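Local atomic coordinates of STING-associated CdnE c-di-GMP synthase (Flavobacteriaceae, PDB entry 6WT8), a protein that synthesises the cyclic dinucleotide c-di-GMP, probably as the signal sensed by its partner bacterial STING protein in CBASS defence. Residues A[87-92]-A[103-108]; A[213-218]-A[235-240]. All coordinates share one frame; numbering follows the deposited sequence.

Contact 1: residues A[87-92]-A[103-108]; sequences FERQGS and NDVDLV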
loop_
_atom_site.group_PDB
_atom_site.type_symbol
_atom_site.label_atom_id
_atom_site.label_comp_id
_atom_site.label_asym_id
_atom_site.label_seq_id
_atom_site.Cartn_x
_atom_site.Cartn_y
_atom_site.Cartn_z
ATOM N N PHE A 87 -4.159 2.220 18.304
ATOM C CA PHE A 87 -4.850 1.686 17.141
ATOM C C PHE A 87 -4.446 2.426 15.894
ATOM O O PHE A 87 -4.485 3.662 15.856
ATOM C CB PHE A 87 -6.366 1.779 17.306
ATOM C CG PHE A 87 -6.891 0.930 18.446
ATOM C CD1 PHE A 87 -7.048 -0.443 18.236
ATOM C CD2 PHE A 87 -7.185 1.471 19.718
ATOM C CE1 PHE A 87 -7.469 -1.265 19.264
ATOM C CE2 PHE A 87 -7.609 0.650 20.732
ATOM C CZ PHE A 87 -7.729 -0.714 20.499
ATOM N N GLU A 88 -4.161 1.660 14.850
ATOM C CA GLU A 88 -3.805 2.216 13.555
ATOM C C GLU A 88 -4.439 1.366 12.463
ATOM O O GLU A 88 -5.273 0.494 12.716
ATOM C CB GLU A 88 -2.278 2.248 13.394
ATOM C CG GLU A 88 -1.531 3.136 14.415
ATOM C CD GLU A 88 -1.842 4.638 14.287
ATOM O OE1 GLU A 88 -2.366 5.122 13.247
ATOM O OE2 GLU A 88 -1.535 5.335 15.277
ATOM N N ARG A 89 -4.125 1.689 11.192
ATOM C CA ARG A 89 -4.667 0.971 10.051
ATOM C C ARG A 89 -3.562 0.694 9.055
ATOM O O ARG A 89 -2.595 1.448 8.957
ATOM C CB ARG A 89 -5.746 1.805 9.314
ATOM C CG ARG A 89 -6.964 2.215 10.160
ATOM C CD ARG A 89 -7.783 1.011 10.571
ATOM N NE ARG A 89 -8.970 1.531 11.266
ATOM C CZ ARG A 89 -9.040 1.719 12.599
ATOM N NH1 ARG A 89 -8.012 1.371 13.366
ATOM N NH2 ARG A 89 -10.140 2.257 13.158
ATOM N N GLN A 90 -3.715 -0.370 8.263
ATOM C CA GLN A 90 -2.752 -0.620 7.189
ATOM C C GLN A 90 -3.478 -1.197 6.002
ATOM O O GLN A 90 -4.646 -1.593 6.081
ATOM C CB GLN A 90 -1.627 -1.578 7.576
ATOM C CG GLN A 90 -2.104 -3.006 7.981
ATOM C CD GLN A 90 -0.991 -3.973 8.254
ATOM O OE1 GLN A 90 0.144 -3.594 8.547
ATOM N NE2 GLN A 90 -1.310 -5.264 8.134
ATOM N N GLY A 91 -2.749 -1.218 4.881
ATOM C CA GLY A 91 -3.338 -1.800 3.669
ATOM C C GLY A 91 -3.485 -0.776 2.534
ATOM O O GLY A 91 -3.485 0.417 2.751
ATOM N N SER A 92 -3.593 -1.276 1.306
ATOM C CA SER A 92 -3.744 -0.395 0.156
ATOM C C SER A 92 -5.021 0.442 0.216
ATOM O O SER A 92 -5.085 1.508 -0.398
ATOM C CB SER A 92 -3.719 -1.193 -1.137
ATOM O OG SER A 92 -4.735 -2.121 -1.148
ATOM N N ASN A 103 -11.560 -5.423 -1.088
ATOM C CA ASN A 103 -10.401 -5.157 -0.248
ATOM C C ASN A 103 -10.797 -4.269 0.931
ATOM O O ASN A 103 -11.628 -3.366 0.815
ATOM C CB ASN A 103 -9.319 -4.455 -1.051
ATOM C CG ASN A 103 -8.740 -5.273 -2.170
ATOM O OD1 ASN A 103 -8.401 -4.708 -3.204
ATOM N ND2 ASN A 103 -8.566 -6.585 -1.968
ATOM N N ASP A 104 -10.173 -4.515 2.088
ATOM C CA ASP A 104 -10.462 -3.805 3.306
ATOM C C ASP A 104 -9.199 -3.289 3.966
ATOM O O ASP A 104 -8.112 -3.866 3.803
ATOM C CB ASP A 104 -11.155 -4.751 4.287
ATOM C CG ASP A 104 -12.570 -4.980 3.925
ATOM O OD1 ASP A 104 -13.403 -4.084 4.173
ATOM O OD2 ASP A 104 -12.864 -6.069 3.385
ATOM N N VAL A 105 -9.358 -2.179 4.699
ATOM C CA VAL A 105 -8.311 -1.779 5.663
ATOM C C VAL A 105 -8.144 -2.901 6.684
ATOM O O VAL A 105 -9.119 -3.566 7.073
ATOM C CB VAL A 105 -8.584 -0.451 6.399
ATOM C CG1 VAL A 105 -8.680 0.752 5.426
ATOM C CG2 VAL A 105 -9.878 -0.506 7.239
ATOM N N ASP A 106 -6.907 -3.102 7.155
ATOM C CA ASP A 106 -6.712 -3.922 8.357
ATOM C C ASP A 106 -6.655 -3.009 9.576
ATOM O O ASP A 106 -6.068 -1.906 9.523
ATOM C CB ASP A 106 -5.357 -4.658 8.369
ATOM C CG ASP A 106 -5.167 -5.667 7.297
ATOM O OD1 ASP A 106 -6.127 -6.224 6.772
ATOM O OD2 ASP A 106 -3.975 -5.963 7.004
ATOM N N LEU A 107 -7.223 -3.473 10.691
ATOM C CA LEU A 107 -7.046 -2.766 11.953
ATOM C C LEU A 107 -5.792 -3.293 12.651
ATOM O O LEU A 107 -5.604 -4.516 12.763
ATOM C CB LEU A 107 -8.278 -2.998 12.840
ATOM C CG LEU A 107 -8.218 -2.313 14.236
ATOM C CD1 LEU A 107 -9.625 -2.050 14.701
ATOM C CD2 LEU A 107 -7.516 -3.222 15.281
ATOM N N VAL A 108 -4.912 -2.388 13.097
ATOM C CA VAL A 108 -3.691 -2.782 13.791
ATOM C C VAL A 108 -3.790 -2.284 15.219
ATOM O O VAL A 108 -4.000 -1.079 15.453
ATOM C CB VAL A 108 -2.444 -2.189 13.103
ATOM C CG1 VAL A 108 -1.188 -2.828 13.703
ATOM C CG2 VAL A 108 -2.474 -2.497 11.635
#
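Gln90 holds CG between its own backbone N and carbonyl carbon (chi1 61°), whereas Asp106 puts CG beside its N (chi1 -64°), and the two groups meet across an antiparallel strand pair. The Gly91-Ser92 and Asp104-Val105-Asp106 spacing is consistent with the GS...DxD pattern of nucleotidyltransferase-fold enzymes, whose acids bind catalytic metal in relatives. Glu88 with Val108 and Gln90 with Asp106 are hydrogen-bonded pairs; Arg89 with Leu107 is the non-hydrogen-bonded pair between them. From near its amide plane, Gln90 NE2 donates to the anti lone pair of Asp106 OD2 at 3.0 Å, although amide and carboxylate planes are turned 47° apart. Gln90 CG also touches Val108 CG2 at 3.7 Å, their side chains crossing at about a right angle. An alanine at Gln90 would probably leave Asp106 OD2 without this amide donor and open a gap beside Val108 CG2. On the other side of the strand pair from Gln90, Leu107 CD2 lies at the edge of the Phe87 ring, 4.1 Å from CD1. Leu107 CD1 lies over one face of the Arg89 guanidinium, while NH2 reaches Asn71 and Glu74 on helix 60-81. The carbonyl of Glu88 is gripped twice: Val108 N (2.9 Å) and Arg89 NH1 (2.9 Å) reach Glu88 O from opposite faces of its plane.

Contact 2: residues A[213-218]-A[235-240]; sequences DKSRKG and PFLSIE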
loop_
_atom_site.group_PDB
_atom_site.type_symbol
_atom_site.label_atom_id
_atom_site.label_comp_id
_atom_site.label_asym_id
_atom_site.label_seq_id
_atom_site.Cartn_x
_atom_site.Cartn_y
_atom_site.Cartn_z
ATOM N N ASP A 213 9.014 11.225 13.351
ATOM C CA ASP A 213 7.966 11.164 12.330
ATOM C C ASP A 213 7.131 9.923 12.616
ATOM O O ASP A 213 7.633 8.804 12.515
ATOM C CB ASP A 213 8.559 11.077 10.922
ATOM C CG ASP A 213 9.243 12.350 10.441
ATOM O OD1 ASP A 213 8.958 13.463 10.971
ATOM O OD2 ASP A 213 10.068 12.265 9.474
ATOM N N LYS A 214 5.847 10.104 12.976
ATOM C CA LYS A 214 5.014 8.962 13.345
ATOM C C LYS A 214 4.962 7.894 12.249
ATOM O O LYS A 214 4.887 6.702 12.535
ATOM C CB LYS A 214 3.618 9.493 13.665
ATOM C CG LYS A 214 2.654 8.448 14.118
ATOM C CD LYS A 214 1.250 9.026 14.401
ATOM C CE LYS A 214 0.247 7.876 14.623
ATOM N NZ LYS A 214 -1.176 8.318 14.628
ATOM N N SER A 215 5.050 8.306 10.996
ATOM C CA SER A 215 4.903 7.357 9.909
ATOM C C SER A 215 6.102 6.430 9.791
ATOM O O SER A 215 6.013 5.404 9.097
ATOM C CB SER A 215 4.691 8.099 8.586
ATOM O OG SER A 215 5.821 8.914 8.258
ATOM N N ARG A 216 7.232 6.807 10.394
ATOM C CA ARG A 216 8.421 5.953 10.338
ATOM C C ARG A 216 8.425 4.880 11.416
ATOM O O ARG A 216 9.323 4.050 11.423
ATOM C CB ARG A 216 9.670 6.791 10.489
ATOM C CG ARG A 216 9.889 7.775 9.337
ATOM C CD ARG A 216 11.137 8.597 9.657
ATOM N NE ARG A 216 11.354 9.768 8.789
ATOM C CZ ARG A 216 12.082 9.731 7.682
ATOM N NH1 ARG A 216 12.645 8.588 7.270
ATOM N NH2 ARG A 216 12.279 10.866 6.998
ATOM N N LYS A 217 7.438 4.863 12.298
ATOM C CA LYS A 217 7.388 3.810 13.308
ATOM C C LYS A 217 7.064 2.472 12.666
ATOM O O LYS A 217 6.170 2.384 11.811
ATOM C CB LYS A 217 6.337 4.140 14.365
ATOM C CG LYS A 217 6.641 5.347 15.183
ATOM C CD LYS A 217 5.648 5.548 16.331
ATOM C CE LYS A 217 5.799 4.436 17.314
ATOM N NZ LYS A 217 6.467 4.700 18.619
ATOM N N GLY A 218 7.800 1.422 13.063
ATOM C CA GLY A 218 7.594 0.095 12.531
ATOM C C GLY A 218 6.726 -0.742 13.452
ATOM O O GLY A 218 6.485 -0.373 14.616
ATOM N N PRO A 235 4.319 -0.308 7.454
ATOM C CA PRO A 235 3.134 -0.014 6.638
ATOM C C PRO A 235 2.765 1.455 6.647
ATOM O O PRO A 235 2.199 1.977 5.653
ATOM C CB PRO A 235 2.017 -0.850 7.297
ATOM C CG PRO A 235 2.508 -0.998 8.756
ATOM C CD PRO A 235 4.020 -1.165 8.636
ATOM N N PHE A 236 3.009 2.159 7.750
ATOM C CA PHE A 236 2.573 3.548 7.798
ATOM C C PHE A 236 3.475 4.428 6.949
ATOM O O PHE A 236 3.070 5.511 6.541
ATOM C CB PHE A 236 2.541 4.019 9.278
ATOM C CG PHE A 236 1.956 3.023 10.183
ATOM C CD1 PHE A 236 0.701 2.464 9.933
ATOM C CD2 PHE A 236 2.682 2.560 11.304
ATOM C CE1 PHE A 236 0.136 1.483 10.779
ATOM C CE2 PHE A 236 2.111 1.595 12.171
ATOM C CZ PHE A 236 0.863 1.041 11.904
ATOM N N LEU A 237 4.719 3.979 6.726
ATOM C CA LEU A 237 5.655 4.752 5.926
ATOM C C LEU A 237 5.288 4.673 4.450
ATOM O O LEU A 237 5.343 5.686 3.736
ATOM C CB LEU A 237 7.071 4.209 6.175
ATOM C CG LEU A 237 8.205 5.045 5.621
ATOM C CD1 LEU A 237 8.116 6.514 6.103
ATOM C CD2 LEU A 237 9.535 4.429 5.993
ATOM N N SER A 238 4.914 3.478 3.983
ATOM C CA SER A 238 4.393 3.359 2.625
ATOM C C SER A 238 3.160 4.206 2.430
ATOM O O SER A 238 3.034 4.917 1.404
ATOM C CB SER A 238 4.086 1.897 2.315
ATOM O OG SER A 238 5.305 1.218 2.208
ATOM N N ILE A 239 2.235 4.166 3.380
ATOM C CA ILE A 239 1.003 4.950 3.252
ATOM C C ILE A 239 1.341 6.425 3.150
ATOM O O ILE A 239 0.866 7.135 2.254
ATOM C CB ILE A 239 0.044 4.674 4.426
ATOM C CG1 ILE A 239 -0.534 3.276 4.287
ATOM C CG2 ILE A 239 -1.016 5.753 4.532
ATOM C CD1 ILE A 239 -1.104 2.744 5.603
ATOM N N GLU A 240 2.140 6.944 4.101
ATOM C CA GLU A 240 2.442 8.357 4.096
ATOM C C GLU A 240 3.149 8.757 2.819
ATOM O O GLU A 240 2.823 9.791 2.225
ATOM C CB GLU A 240 3.269 8.704 5.331
ATOM C CG GLU A 240 3.581 10.210 5.466
ATOM C CD GLU A 240 2.368 11.056 5.862
ATOM O OE1 GLU A 240 2.508 12.301 5.858
ATOM O OE2 GLU A 240 1.297 10.494 6.168
HETATM O O HOH W 1 5.639 2.515 9.277
#
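Ser215 and Leu237 mark the closest backbone approach, with their CA atoms 4.8 Å apart, where the 3-10 turn 214-216 meets the first turn of the helix that starts at Pro235. The turn is held from within by Arg216 N donating to Asp213 O and Lys217 N to Lys214 O. It presents the carbonyl of Ser215 to the helix start: Ser215 O lies 3.1 Å from Leu237 N, but the angle is too poor for a hydrogen bond. A water joins the two backbones instead, donating to Ser215 O at 2.9 Å and to Lys217 O at 2.6 Å while accepting a weak bond from Phe236 N.

Side chains add to this approach. Leu237 CB sits 3.3 Å from Ser215 O. Its CG is anti to the backbone N (chi1 -170°), and from there chi2 of 54° places CD1 3.9 Å from the aliphatic CG of Arg216. Phe236 brings CD2 to within 3.5 Å of Lys217 O, which lies at the ring edge, while Pro235 CG sits over the centre of one ring face. On the next helical turn, Glu240 CB touches Ser215 CB at 3.6 Å, and Glu240 CG lies near Ser215 OG. Beyond CG the extended Arg216 chain leads away from Leu237 to a salt bridge with Asp213, the N-H of NE pointing almost straight at OD2 (177°).

The contact thus seats the loop between helix 206-211 and strand 218-221 against the first turn of helix 235-248, and carbonyl oxygens facing that N terminus are probably electrostatically favourable, although water carries the cross-segment hydrogen bonding.

In the fold
From the N terminus, strand 85-90 runs into the turn at Gly91, and contact 1 closes the following loop by returning the chain along strand 106-112, which also pairs with strand 192-204. Contact 2 opens later, after helix 206-211, and closes over strand 218-221 and the loop that follows by bringing in helix 235-248. The two loops are in series, neither nested nor crossing, with centres about 13 Å apart. They nevertheless touch: Glu88 OE2 and Lys214 NZ form a salt bridge at 3.1 Å, while Phe236 CE1 packs on Glu88 CB and Pro235 CG on Gln90 OE1. The start of helix 235-248 therefore lies against sheet strand 85-90.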